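Local atomic coordinates of MstE (Scytonema sp. PCC 10023, PDB entry 6SBF), a protein that probably catalyses, as a monodomain class II terpene cyclase, the cyclisation of linear isoprenoid chains into the polycyclic scaffold of merosterols. Residues D58-A63 with S349-A354; V65-A70 with A115-A120; Q142-I147 with H194-V199; A181-A184 with E188-S191; T257-N262 with W327-E332. The protein carries 1 engineered substitution. All blocks are in the same frame, centred on the assembly; numbering follows the deposited sequence.

Contact 1 (D58-A63 with S349-A354); sequences DEWVTA and SIFTTA
The aromatic side chains of Trp60 and Phe351 meet across two neighbouring helix starts. Phe351 brings the CE2-CZ side of its ring to the six-membered ring of Trp60, where Phe351 CZ lies 3.7 Å from Trp60 CZ2. Phe351 CE2 sits 3.6 Å above the indole plane, displaced toward its rim. The two ring centroids are 5.1 Å apart and the planes are inclined at 52°, an oblique pairing. Both groups reach this meeting place because CG is anti to the backbone N in each residue (chi1 165° in Trp60, -158° in Phe351), and the two side chains cross nearly at right angles. Beside them a looser aliphatic pair, Val61 CG1 with Ile350 CG2 at 4.4 Å, continues the apolar interface, which has no hydrogen bond across it. A leucine in place of Trp60 would probably open a gap against Phe351 and let its phenyl ring turn. Behind this first shell, the indole also rests on Asp110 and Thr111 of helix 109-121. The start of helix 350-363 is tied down by Thr353, whose OG1 and N both bond to Ser349 O, and by Asp47, which accepts from the amide of Ile350. On the other segment, Asp58 and Glu59 form salt bridges with Arg91. All four touching residues are buried, and the contact joins helix 59-69 to the C-terminal helix 350-363, the two segments being 286 residues apart along the chain, consistent with a closed alpha6-alpha6 barrel in which a late helix packs against an early one.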
# COMPACT_ATOMS: atom_id res chain seq x y z
N ASP A 58 1.33 -10.58 9.24
CA ASP A 58 -0.09 -10.66 9.65
C ASP A 58 -0.63 -9.29 10.11
O ASP A 58 -1.55 -8.80 9.45
CB ASP A 58 -0.34 -11.80 10.65
CG ASP A 58 0.46 -11.89 11.92
OD1 ASP A 58 1.03 -10.90 12.40
OD2 ASP A 58 0.48 -13.01 12.52
N GLU A 59 -0.04 -8.66 11.12
CA GLU A 59 -0.58 -7.36 11.60
C GLU A 59 -0.61 -6.39 10.43
O GLU A 59 -1.61 -5.72 10.20
CB GLU A 59 0.27 -6.79 12.73
CG GLU A 59 0.29 -7.62 13.98
CD GLU A 59 1.25 -7.19 15.05
OE1 GLU A 59 1.54 -5.98 15.18
OE2 GLU A 59 1.74 -8.10 15.81
N TRP A 60 0.52 -6.24 9.71
CA TRP A 60 0.61 -5.29 8.61
C TRP A 60 -0.39 -5.66 7.50
O TRP A 60 -1.14 -4.80 6.99
CB TRP A 60 2.04 -5.27 8.11
CG TRP A 60 2.19 -4.61 6.77
CD1 TRP A 60 1.73 -3.41 6.36
CD2 TRP A 60 2.90 -5.14 5.65
NE1 TRP A 60 2.12 -3.14 5.09
CE2 TRP A 60 2.83 -4.20 4.62
CE3 TRP A 60 3.59 -6.33 5.47
CZ2 TRP A 60 3.48 -4.38 3.40
CZ3 TRP A 60 4.24 -6.49 4.27
CH2 TRP A 60 4.16 -5.56 3.24
N VAL A 61 -0.39 -6.90 7.07
CA VAL A 61 -1.22 -7.36 5.95
C VAL A 61 -2.69 -7.16 6.33
O VAL A 61 -3.48 -6.68 5.48
CB VAL A 61 -0.92 -8.81 5.59
CG1 VAL A 61 -1.88 -9.32 4.56
CG2 VAL A 61 0.50 -8.92 5.08
N THR A 62 -3.06 -7.45 7.56
CA THR A 62 -4.47 -7.30 8.02
C THR A 62 -4.87 -5.83 8.08
O THR A 62 -5.98 -5.50 7.66
CB THR A 62 -4.61 -8.06 9.33
OG1 THR A 62 -4.53 -9.46 9.07
CG2 THR A 62 -5.93 -7.80 10.02
N ALA A 63 -4.00 -4.98 8.58
CA ALA A 63 -4.28 -3.53 8.64
C ALA A 63 -4.50 -3.02 7.21
O ALA A 63 -5.41 -2.20 6.94
CB ALA A 63 -3.17 -2.80 9.36
N SER A 349 -1.47 -13.90 -2.68
CA SER A 349 -2.23 -13.00 -3.58
C SER A 349 -3.24 -12.15 -2.79
O SER A 349 -4.08 -11.52 -3.46
CB SER A 349 -2.89 -13.73 -4.73
OG SER A 349 -2.00 -14.61 -5.41
N ILE A 350 -3.16 -12.14 -1.47
CA ILE A 350 -4.16 -11.40 -0.67
C ILE A 350 -3.86 -9.89 -0.78
O ILE A 350 -4.79 -9.09 -1.02
CB ILE A 350 -4.10 -11.92 0.77
CG1 ILE A 350 -4.73 -13.32 0.83
CG2 ILE A 350 -4.81 -10.94 1.72
CD1 ILE A 350 -4.49 -14.02 2.18
N PHE A 351 -2.59 -9.51 -0.68
CA PHE A 351 -2.21 -8.09 -0.72
C PHE A 351 -2.60 -7.54 -2.09
O PHE A 351 -3.21 -6.43 -2.17
CB PHE A 351 -0.72 -7.97 -0.41
CG PHE A 351 -0.28 -6.61 0.10
CD1 PHE A 351 0.08 -5.59 -0.77
CD2 PHE A 351 -0.28 -6.36 1.46
CE1 PHE A 351 0.55 -4.40 -0.24
CE2 PHE A 351 0.17 -5.17 1.97
CZ PHE A 351 0.62 -4.19 1.12
N THR A 352 -2.25 -8.21 -3.18
CA THR A 352 -2.60 -7.75 -4.53
C THR A 352 -4.12 -7.68 -4.70
O THR A 352 -4.62 -6.70 -5.22
CB THR A 352 -1.94 -8.64 -5.60
OG1 THR A 352 -0.50 -8.59 -5.52
CG2 THR A 352 -2.32 -8.19 -6.99
N THR A 353 -4.80 -8.76 -4.36
CA THR A 353 -6.25 -8.81 -4.59
C THR A 353 -6.97 -7.67 -3.83
O THR A 353 -7.87 -7.07 -4.40
CB THR A 353 -6.77 -10.20 -4.20
OG1 THR A 353 -6.19 -11.16 -5.10
CG2 THR A 353 -8.27 -10.29 -4.37
N ALA A 354 -6.58 -7.44 -2.60
CA ALA A 354 -7.22 -6.35 -1.84
C ALA A 354 -6.99 -5.01 -2.54
O ALA A 354 -7.88 -4.16 -2.55
CB ALA A 354 -6.69 -6.36 -0.43

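Contact 2 (V65-A70 with A115-A120); sequences VGTMLA and ALQLAA
Two helices of the alpha6-alpha6 barrel, 59-69 and 109-121, pack here, with Gly66 and Thr67 of the first set against Leu118 and Gln117 of the second. The axes of their short segments approach to 8.4 Å and run in broadly the same direction, 40° apart. Thr67 CA and Leu118 CA are only 4.9 Å from each other. Both branches of Thr67 meet Gln117: OG1 lies 3.5 Å from Gln117 CB and also near Leu118 CB, while CG2 lies 3.6 Å from Gln117 OE1. With CG2 anti to the backbone N (chi1 -62° for OG1), the hydroxyl stands beside its own backbone N and is hydrogen-bonded to Ala63 O, one turn back. It makes no bond to the nearby Leu118 N, for which the angle is poor. Gly66 probably helps the barrel helices come this close: its C is 4.0 Å from Leu118 CD1, and a CB here would be tight against that methyl. Replacing Thr67 by a glycine would probably open a gap beside Gln117 CB and leave Ala63 O without its hydroxyl partner. Leu118 reaches beyond the pair to Leu81 and Leu88 of helix 75-90.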
# COMPACT_ATOMS: atom_id res chain seq x y z
N VAL A 65 -5.19 -4.77 4.30
CA VAL A 65 -6.37 -5.38 3.63
C VAL A 65 -7.65 -4.77 4.24
O VAL A 65 -8.57 -4.50 3.47
CB VAL A 65 -6.32 -6.90 3.71
CG1 VAL A 65 -7.61 -7.51 3.21
CG2 VAL A 65 -5.16 -7.45 2.92
N GLY A 66 -7.69 -4.66 5.55
CA GLY A 66 -8.89 -4.07 6.17
C GLY A 66 -9.11 -2.67 5.66
O GLY A 66 -10.26 -2.32 5.32
N THR A 67 -8.06 -1.86 5.55
CA THR A 67 -8.21 -0.49 5.03
C THR A 67 -8.71 -0.57 3.58
O THR A 67 -9.60 0.23 3.18
CB THR A 67 -6.88 0.27 5.18
OG1 THR A 67 -6.52 0.39 6.55
CG2 THR A 67 -6.99 1.67 4.58
N MET A 68 -8.14 -1.46 2.77
CA MET A 68 -8.58 -1.58 1.36
C MET A 68 -10.07 -1.86 1.30
O MET A 68 -10.77 -1.36 0.43
CB MET A 68 -7.79 -2.65 0.63
CG MET A 68 -6.34 -2.38 0.36
SD MET A 68 -6.07 -0.98 -0.72
CE MET A 68 -5.24 0.15 0.37
N LEU A 69 -10.55 -2.74 2.18
CA LEU A 69 -11.97 -3.19 2.12
C LEU A 69 -12.92 -2.20 2.80
O LEU A 69 -14.14 -2.40 2.70
CB LEU A 69 -12.07 -4.58 2.76
CG LEU A 69 -11.41 -5.70 1.98
CD1 LEU A 69 -11.53 -7.00 2.74
CD2 LEU A 69 -12.05 -5.90 0.64
N ALA A 70 -12.41 -1.17 3.44
CA ALA A 70 -13.26 -0.19 4.14
C ALA A 70 -14.13 0.60 3.16
O ALA A 70 -15.09 1.22 3.61
CB ALA A 70 -12.41 0.75 4.97
N ALA A 115 -2.83 0.44 10.41
CA ALA A 115 -3.71 0.01 11.52
C ALA A 115 -4.56 1.19 11.96
O ALA A 115 -5.74 0.98 12.30
CB ALA A 115 -2.89 -0.53 12.68
N LEU A 116 -4.02 2.39 11.98
CA LEU A 116 -4.78 3.61 12.30
C LEU A 116 -5.80 3.94 11.23
O LEU A 116 -6.89 4.48 11.60
CB LEU A 116 -3.83 4.74 12.68
CG LEU A 116 -3.07 4.55 13.99
CD1 LEU A 116 -1.95 5.58 14.10
CD2 LEU A 116 -4.03 4.70 15.18
N GLN A 117 -5.53 3.71 9.96
CA GLN A 117 -6.54 3.90 8.91
C GLN A 117 -7.69 2.93 9.18
O GLN A 117 -8.87 3.27 9.02
CB GLN A 117 -5.93 3.71 7.53
CG GLN A 117 -4.94 4.80 7.13
CD GLN A 117 -4.62 4.71 5.65
OE1 GLN A 117 -5.49 4.90 4.80
NE2 GLN A 117 -3.35 4.43 5.33
N LEU A 118 -7.37 1.68 9.51
CA LEU A 118 -8.41 0.69 9.81
C LEU A 118 -9.21 1.13 11.05
O LEU A 118 -10.45 1.03 11.04
CB LEU A 118 -7.78 -0.69 9.98
CG LEU A 118 -8.77 -1.79 10.36
CD1 LEU A 118 -9.97 -1.94 9.46
CD2 LEU A 118 -8.08 -3.12 10.47
N ALA A 119 -8.53 1.60 12.07
CA ALA A 119 -9.20 2.09 13.29
C ALA A 119 -10.23 3.15 12.91
O ALA A 119 -11.36 3.11 13.42
CB ALA A 119 -8.20 2.62 14.29
N ALA A 120 -9.89 4.07 12.02
CA ALA A 120 -10.84 5.12 11.62
C ALA A 120 -12.07 4.47 10.99
O ALA A 120 -13.23 4.94 11.25
CB ALA A 120 -10.18 6.14 10.72

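Contact 3 (Q142-I147 with H194-V199); sequences QPNGGI and HDYLRV
Tyr196 reaches from helix 187-200 into the loop at Asn144, Gly145 and Gly146, and most of the contact is van der Waals packing on its ring. Gly146 CA lies over one face in a CH-pi contact, 3.7 Å from the ring centroid and 14° off the normal. Near the ring plane, Asn144 O comes to the edge, 3.6 Å from Tyr196 CD1. The carboxamide of Asn144 approaches the same border, its plane inclined at 35° to the ring. Gly145 O touches Tyr196 CB at 3.4 Å. CG anti to the backbone N (chi1 172°) carries the phenol ring out toward the loop.

Among the polar interactions, Asn144 OD1 accepts from Gly146 N at 2.9 Å, closing an Asx turn that overlaps the type I beta turn from Gln142 to Gly145. Between the segments, a water accepts from Tyr196 N and lies 2.9 Å from Gly145 O, to which it can donate. The phenol OH is hydrogen-bonded to Thr177, and Ile147 N to Ser180, so helix 177-183 bonds to both segments and probably helps to position them.

At Gly145 the positive phi would press a CB into the carbonyl oxygen of Asn144, whereas at Gly146 a CB would clash with Tyr196 CE1. With no direct hydrogen bond across the segments, packing of the glycine backbone over the ring face, with Asn144 at the ring's edge, carries the contact.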
# COMPACT_ATOMS: atom_id res chain seq x y z
N GLN A 142 11.26 12.66 11.23
CA GLN A 142 12.68 13.00 11.04
C GLN A 142 12.86 14.51 10.90
O GLN A 142 11.96 15.21 10.43
CB GLN A 142 13.17 12.24 9.81
CG GLN A 142 13.16 10.73 9.98
CD GLN A 142 13.89 10.29 11.23
OE1 GLN A 142 15.10 10.52 11.34
NE2 GLN A 142 13.19 9.60 12.16
N PRO A 143 14.08 15.00 11.20
CA PRO A 143 14.46 16.40 10.91
C PRO A 143 14.15 16.93 9.49
O PRO A 143 13.77 18.07 9.38
CB PRO A 143 15.99 16.35 11.12
CG PRO A 143 16.17 15.32 12.20
CD PRO A 143 15.16 14.25 11.85
N ASN A 144 14.12 16.07 8.46
CA ASN A 144 13.82 16.52 7.05
C ASN A 144 12.33 16.53 6.74
O ASN A 144 11.95 16.93 5.59
CB ASN A 144 14.36 15.62 5.93
CG ASN A 144 13.78 14.22 5.87
OD1 ASN A 144 12.71 13.84 6.43
ND2 ASN A 144 14.50 13.43 5.12
N GLY A 145 11.52 16.26 7.72
CA GLY A 145 10.06 16.44 7.69
C GLY A 145 9.23 15.23 7.29
O GLY A 145 7.94 15.43 7.23
N GLY A 146 9.88 14.12 6.95
CA GLY A 146 9.28 12.80 6.66
C GLY A 146 9.26 11.83 7.85
O GLY A 146 9.68 12.17 8.96
N ILE A 147 8.73 10.64 7.61
CA ILE A 147 8.68 9.63 8.65
C ILE A 147 9.53 8.43 8.26
O ILE A 147 9.52 8.00 7.08
CB ILE A 147 7.23 9.29 8.98
CG1 ILE A 147 7.12 8.68 10.36
CG2 ILE A 147 6.68 8.46 7.93
CD1 ILE A 147 5.77 8.88 10.96
N HIS A 194 3.36 17.47 4.86
CA HIS A 194 3.08 18.13 3.58
C HIS A 194 4.37 18.60 2.85
O HIS A 194 4.51 18.36 1.66
CB HIS A 194 2.10 19.30 3.83
CG HIS A 194 1.95 20.19 2.65
ND1 HIS A 194 2.83 21.22 2.40
CD2 HIS A 194 1.06 20.15 1.61
CE1 HIS A 194 2.46 21.83 1.28
NE2 HIS A 194 1.38 21.17 0.76
N ASP A 195 5.20 19.36 3.52
CA ASP A 195 6.35 20.00 2.85
C ASP A 195 7.28 18.90 2.35
O ASP A 195 7.82 19.02 1.24
CB ASP A 195 7.01 21.02 3.75
CG ASP A 195 6.20 22.28 3.99
OD1 ASP A 195 5.07 22.40 3.46
OD2 ASP A 195 6.73 23.13 4.69
N TYR A 196 7.53 17.87 3.15
CA TYR A 196 8.39 16.73 2.74
C TYR A 196 7.80 16.09 1.50
O TYR A 196 8.52 15.81 0.50
CB TYR A 196 8.49 15.72 3.88
CG TYR A 196 9.18 14.46 3.47
CD1 TYR A 196 10.56 14.33 3.51
CD2 TYR A 196 8.44 13.39 3.01
CE1 TYR A 196 11.19 13.17 3.11
CE2 TYR A 196 9.07 12.23 2.61
CZ TYR A 196 10.45 12.12 2.62
OH TYR A 196 11.04 10.95 2.21
N LEU A 197 6.50 15.85 1.48
CA LEU A 197 5.87 15.25 0.29
C LEU A 197 6.01 16.21 -0.91
O LEU A 197 6.31 15.74 -2.04
CB LEU A 197 4.43 14.90 0.55
CG LEU A 197 4.26 13.77 1.59
CD1 LEU A 197 2.82 13.54 1.89
CD2 LEU A 197 4.88 12.47 1.12
N ARG A 198 5.85 17.50 -0.74
CA ARG A 198 6.00 18.38 -1.90
C ARG A 198 7.45 18.36 -2.44
O ARG A 198 7.65 18.29 -3.68
CB ARG A 198 5.57 19.80 -1.57
CG ARG A 198 4.05 19.98 -1.49
CD ARG A 198 3.33 19.86 -2.83
NE ARG A 198 3.87 20.78 -3.81
CZ ARG A 198 3.74 22.07 -3.81
NH1 ARG A 198 4.50 22.76 -4.66
NH2 ARG A 198 2.88 22.68 -3.05
N VAL A 199 8.44 18.42 -1.59
CA VAL A 199 9.85 18.59 -2.08
C VAL A 199 10.37 17.31 -2.68
O VAL A 199 11.32 17.37 -3.47
CB VAL A 199 10.75 19.13 -0.98
CG1 VAL A 199 10.27 20.49 -0.49
CG2 VAL A 199 11.06 18.12 0.08
O HOH W 1 7.15 17.95 6.08

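Contact 4 (A181-A184 with E188-S191); sequences AAVA and EFRS
The chain turns back on itself between helix 177-183 and helix 187-200, bringing Ala184 CA to within 4.2 Å of Arg190 CA, and Val183 meets Phe189 beside them. No direct hydrogen bond spans the two segments. Val183 CG1 reaches Phe189 at the root of its ring, 3.8 Å from Phe189 CG, and it lies about as near to Phe189 CB. This branch is the one anti to the backbone N of Val183 (chi1 171°), and it approaches the phenyl ring obliquely. The rest of the ring leads away from Val183 and packs on Leu137 and Arg134 of helix 128-138, while Val183 also touches Leu137. One apolar cluster is thus shared by three helices.

On the other flank, the carbonyl of Ala184 is covered by the aliphatic part of Arg190: Ala184 O is 3.5 Å from Arg190 CB and 3.6 Å from Arg190 CG. The arginine then bends at chi3 (-49°), which brings NE back to a water lying at the edge of the guanidinium, in its plane. That water accepts from Arg190 NE at 2.7 Å and donates to Ala184 O at 2.7 Å, linking the carbonyl to the arginine. Ala184 packs on Ala225 of helix 215-229 and on Leu193 and Leu197 of the following helix. This is a short connection between two consecutive helices that run back against each other, consistent with the helical hairpins of alpha6-alpha6 barrels.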
# COMPACT_ATOMS: atom_id res chain seq x y z
N ALA A 181 3.87 8.94 2.69
CA ALA A 181 2.66 9.10 1.88
C ALA A 181 1.50 8.39 2.59
O ALA A 181 0.37 8.92 2.67
CB ALA A 181 2.87 8.58 0.48
N ALA A 182 1.72 7.18 3.04
CA ALA A 182 0.67 6.39 3.69
C ALA A 182 0.28 7.04 5.03
O ALA A 182 -0.92 7.13 5.33
CB ALA A 182 1.12 4.96 3.87
N VAL A 183 1.22 7.47 5.84
CA VAL A 183 0.94 8.09 7.15
C VAL A 183 0.19 9.40 6.90
O VAL A 183 -0.67 9.76 7.72
CB VAL A 183 2.20 8.23 8.00
CG1 VAL A 183 1.99 9.05 9.25
CG2 VAL A 183 2.72 6.85 8.41
N ALA A 184 0.47 10.08 5.83
CA ALA A 184 -0.25 11.35 5.51
C ALA A 184 -1.72 11.09 5.16
O ALA A 184 -2.44 12.09 5.04
CB ALA A 184 0.46 12.05 4.38
N GLU A 188 -4.30 13.65 11.17
CA GLU A 188 -3.47 14.18 12.28
C GLU A 188 -2.03 14.45 11.81
O GLU A 188 -1.36 15.29 12.43
CB GLU A 188 -3.49 13.19 13.47
CG GLU A 188 -4.84 12.92 14.07
CD GLU A 188 -5.68 11.80 13.45
OE1 GLU A 188 -5.26 11.23 12.36
OE2 GLU A 188 -6.79 11.59 14.04
N PHE A 189 -1.57 13.76 10.76
CA PHE A 189 -0.16 13.84 10.28
C PHE A 189 -0.07 14.57 8.93
O PHE A 189 1.02 14.90 8.54
CB PHE A 189 0.46 12.44 10.18
CG PHE A 189 0.80 11.89 11.52
CD1 PHE A 189 -0.11 11.15 12.25
CD2 PHE A 189 2.04 12.12 12.05
CE1 PHE A 189 0.26 10.69 13.50
CE2 PHE A 189 2.38 11.65 13.30
CZ PHE A 189 1.47 10.97 14.04
N ARG A 190 -1.17 14.78 8.25
CA ARG A 190 -1.15 15.22 6.84
C ARG A 190 -0.42 16.56 6.76
O ARG A 190 0.51 16.75 5.91
CB ARG A 190 -2.59 15.31 6.31
CG ARG A 190 -2.60 15.66 4.84
CD ARG A 190 -3.96 16.03 4.37
NE ARG A 190 -5.01 15.15 4.71
CZ ARG A 190 -6.08 15.48 5.42
NH1 ARG A 190 -6.25 16.70 5.93
NH2 ARG A 190 -6.98 14.57 5.63
N SER A 191 -0.77 17.55 7.56
CA SER A 191 -0.11 18.88 7.54
C SER A 191 1.38 18.80 7.89
O SER A 191 2.17 19.48 7.23
CB SER A 191 -0.82 19.86 8.46
OG SER A 191 -0.11 21.09 8.46
O HOH W 2 -4.79 12.65 3.84

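Contact 5 (T257-N262 with W327-E332); sequences TSKHPN and WRYYDE
Lys259 lays its side chain along the ring of Tyr329 and ends at Glu332. Its CB starts at the phenol end, 3.4 Å from Tyr329 OH, and CG stays close to the same oxygen. CD then moves onto the ring, 3.7 Å from Tyr329 CZ. CE reaches the middle of the face: it lies 3.6 Å from the ring centroid and 3° off the normal, an almost perfectly centred CH-pi contact. NZ has passed the centre, at 4.1 Å from the centroid and 22° off the normal, and adds a cation-pi interaction. The bend at chi2 (58°) lets the chain follow the ring before running out nearly straight; the lysine and tyrosine side chains run in opposite directions. At the tip, NZ donates to Glu332 OE1 at 2.6 Å, on the syn lone pair of the carboxylate, in a short salt bridge. The glutamate comes to meet it with its chain extended beyond CG.

The ammonium group is thus shared between a carboxylate and an aromatic face, both of which would be expected to stabilise its positive charge. Tyr310 meets Tyr329 edge-to-face and also touches Lys259, while its hydroxyl is hydrogen-bonded to His260. This surface contact joins two segments outside the barrel helices: the loop between helices 235-248 and 265-275, and edge strand 328-329 of the small mixed sheet with the 3-10 turn that follows it.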
# COMPACT_ATOMS: atom_id res chain seq x y z
N THR A 257 5.78 -3.13 -16.58
CA THR A 257 7.01 -3.12 -15.77
C THR A 257 8.06 -4.02 -16.44
O THR A 257 7.73 -4.88 -17.24
CB THR A 257 6.72 -3.46 -14.30
OG1 THR A 257 6.46 -4.86 -14.26
CG2 THR A 257 5.63 -2.63 -13.66
N SER A 258 9.29 -3.89 -15.99
CA SER A 258 10.37 -4.81 -16.43
C SER A 258 9.96 -6.25 -16.11
O SER A 258 10.17 -7.18 -16.94
CB SER A 258 11.68 -4.40 -15.75
OG SER A 258 12.68 -5.19 -16.28
N LYS A 259 9.42 -6.47 -14.93
CA LYS A 259 9.08 -7.86 -14.51
C LYS A 259 7.81 -8.35 -15.22
O LYS A 259 7.68 -9.54 -15.53
CB LYS A 259 8.87 -7.87 -13.01
CG LYS A 259 8.61 -9.25 -12.39
CD LYS A 259 9.75 -10.21 -12.68
CE LYS A 259 9.75 -11.44 -11.79
NZ LYS A 259 10.72 -12.44 -12.31
N HIS A 260 6.87 -7.45 -15.43
CA HIS A 260 5.57 -7.77 -16.09
C HIS A 260 5.39 -6.85 -17.27
O HIS A 260 4.64 -5.87 -17.21
CB HIS A 260 4.40 -7.65 -15.12
CG HIS A 260 4.42 -8.64 -14.01
ND1 HIS A 260 3.92 -9.91 -14.16
CD2 HIS A 260 4.87 -8.56 -12.75
CE1 HIS A 260 4.03 -10.54 -12.97
NE2 HIS A 260 4.68 -9.77 -12.14
N PRO A 261 6.07 -7.13 -18.40
CA PRO A 261 6.00 -6.22 -19.53
C PRO A 261 4.61 -6.18 -20.19
O PRO A 261 4.36 -5.28 -20.95
CB PRO A 261 7.09 -6.70 -20.48
CG PRO A 261 7.31 -8.08 -20.09
CD PRO A 261 7.09 -8.17 -18.60
N ASN A 262 3.74 -7.14 -19.87
CA ASN A 262 2.34 -7.17 -20.38
C ASN A 262 1.40 -6.80 -19.22
O ASN A 262 0.19 -7.03 -19.36
CB ASN A 262 1.96 -8.50 -21.04
CG ASN A 262 2.79 -8.70 -22.30
OD1 ASN A 262 2.66 -7.94 -23.25
ND2 ASN A 262 3.63 -9.69 -22.28
N TRP A 327 18.82 -5.70 -8.01
CA TRP A 327 17.66 -6.43 -7.46
C TRP A 327 17.56 -7.78 -8.15
O TRP A 327 17.61 -7.84 -9.39
CB TRP A 327 16.32 -5.70 -7.60
CG TRP A 327 16.29 -4.37 -6.92
CD1 TRP A 327 16.26 -3.12 -7.47
CD2 TRP A 327 16.28 -4.18 -5.51
NE1 TRP A 327 16.28 -2.19 -6.47
CE2 TRP A 327 16.29 -2.80 -5.27
CE3 TRP A 327 16.27 -5.07 -4.41
CZ2 TRP A 327 16.36 -2.26 -4.01
CZ3 TRP A 327 16.39 -4.53 -3.17
CH2 TRP A 327 16.39 -3.15 -2.97
N ARG A 328 17.31 -8.78 -7.33
CA ARG A 328 16.93 -10.12 -7.80
C ARG A 328 15.66 -10.55 -7.05
O ARG A 328 15.46 -10.10 -5.93
CB ARG A 328 18.03 -11.12 -7.48
CG ARG A 328 19.33 -10.87 -8.23
CD ARG A 328 20.34 -11.95 -7.97
NE ARG A 328 20.75 -11.96 -6.56
CZ ARG A 328 21.48 -12.93 -6.04
NH1 ARG A 328 21.82 -12.91 -4.76
NH2 ARG A 328 21.87 -13.91 -6.82
N TYR A 329 14.90 -11.43 -7.65
CA TYR A 329 13.67 -11.97 -7.04
C TYR A 329 14.09 -13.14 -6.16
O TYR A 329 14.72 -14.07 -6.66
CB TYR A 329 12.63 -12.32 -8.12
CG TYR A 329 12.15 -11.04 -8.77
CD1 TYR A 329 12.86 -10.47 -9.81
CD2 TYR A 329 11.04 -10.38 -8.26
CE1 TYR A 329 12.46 -9.26 -10.35
CE2 TYR A 329 10.63 -9.16 -8.77
CZ TYR A 329 11.35 -8.61 -9.81
OH TYR A 329 11.01 -7.40 -10.35
N TYR A 330 13.87 -13.05 -4.86
CA TYR A 330 14.36 -14.01 -3.84
C TYR A 330 14.02 -15.44 -4.25
O TYR A 330 14.89 -16.34 -4.22
CB TYR A 330 13.76 -13.73 -2.46
CG TYR A 330 14.32 -14.63 -1.39
CD1 TYR A 330 15.52 -14.31 -0.78
CD2 TYR A 330 13.61 -15.72 -0.92
CE1 TYR A 330 16.07 -15.10 0.21
CE2 TYR A 330 14.14 -16.52 0.08
CZ TYR A 330 15.36 -16.21 0.65
OH TYR A 330 15.84 -16.99 1.65
N ASP A 331 12.79 -15.66 -4.73
CA ASP A 331 12.34 -17.03 -5.04
C ASP A 331 13.03 -17.58 -6.28
O ASP A 331 13.02 -18.78 -6.48
CB ASP A 331 10.83 -17.06 -5.21
CG ASP A 331 10.13 -17.02 -3.86
OD1 ASP A 331 10.65 -17.66 -2.91
OD2 ASP A 331 9.13 -16.31 -3.76
N GLU A 332 13.72 -16.77 -7.05
CA GLU A 332 14.41 -17.19 -8.30
C GLU A 332 15.90 -17.44 -8.08
O GLU A 332 16.57 -17.85 -9.06
CB GLU A 332 14.24 -16.08 -9.34
CG GLU A 332 12.81 -15.89 -9.72
CD GLU A 332 12.52 -14.84 -10.75
OE1 GLU A 332 11.34 -14.63 -10.97
OE2 GLU A 332 13.48 -14.22 -11.30

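How the contacts relate
From the N terminus, helix 59-69 opens both contact 1 and contact 2. Contact 2 closes first, on helix 109-121, and the two touch through Ala63 and Ala115 and through Val65 and Ile350. Contact 3 opens next, in the loop after helix 128-138; contact 4, between helices 177-183 and 187-200, falls within its span. These two share helix 187-200 and meet where Leu197 packs on Ala184; contact 4 also touches contact 2, through Ala182 and Gln117. Contact 5 follows in series, its centre about 31 Å from that of contact 4. Contact 1 closes last, on helix 350-363, so its loop encloses all the others and brings the C-terminal helix back to helix 59-69.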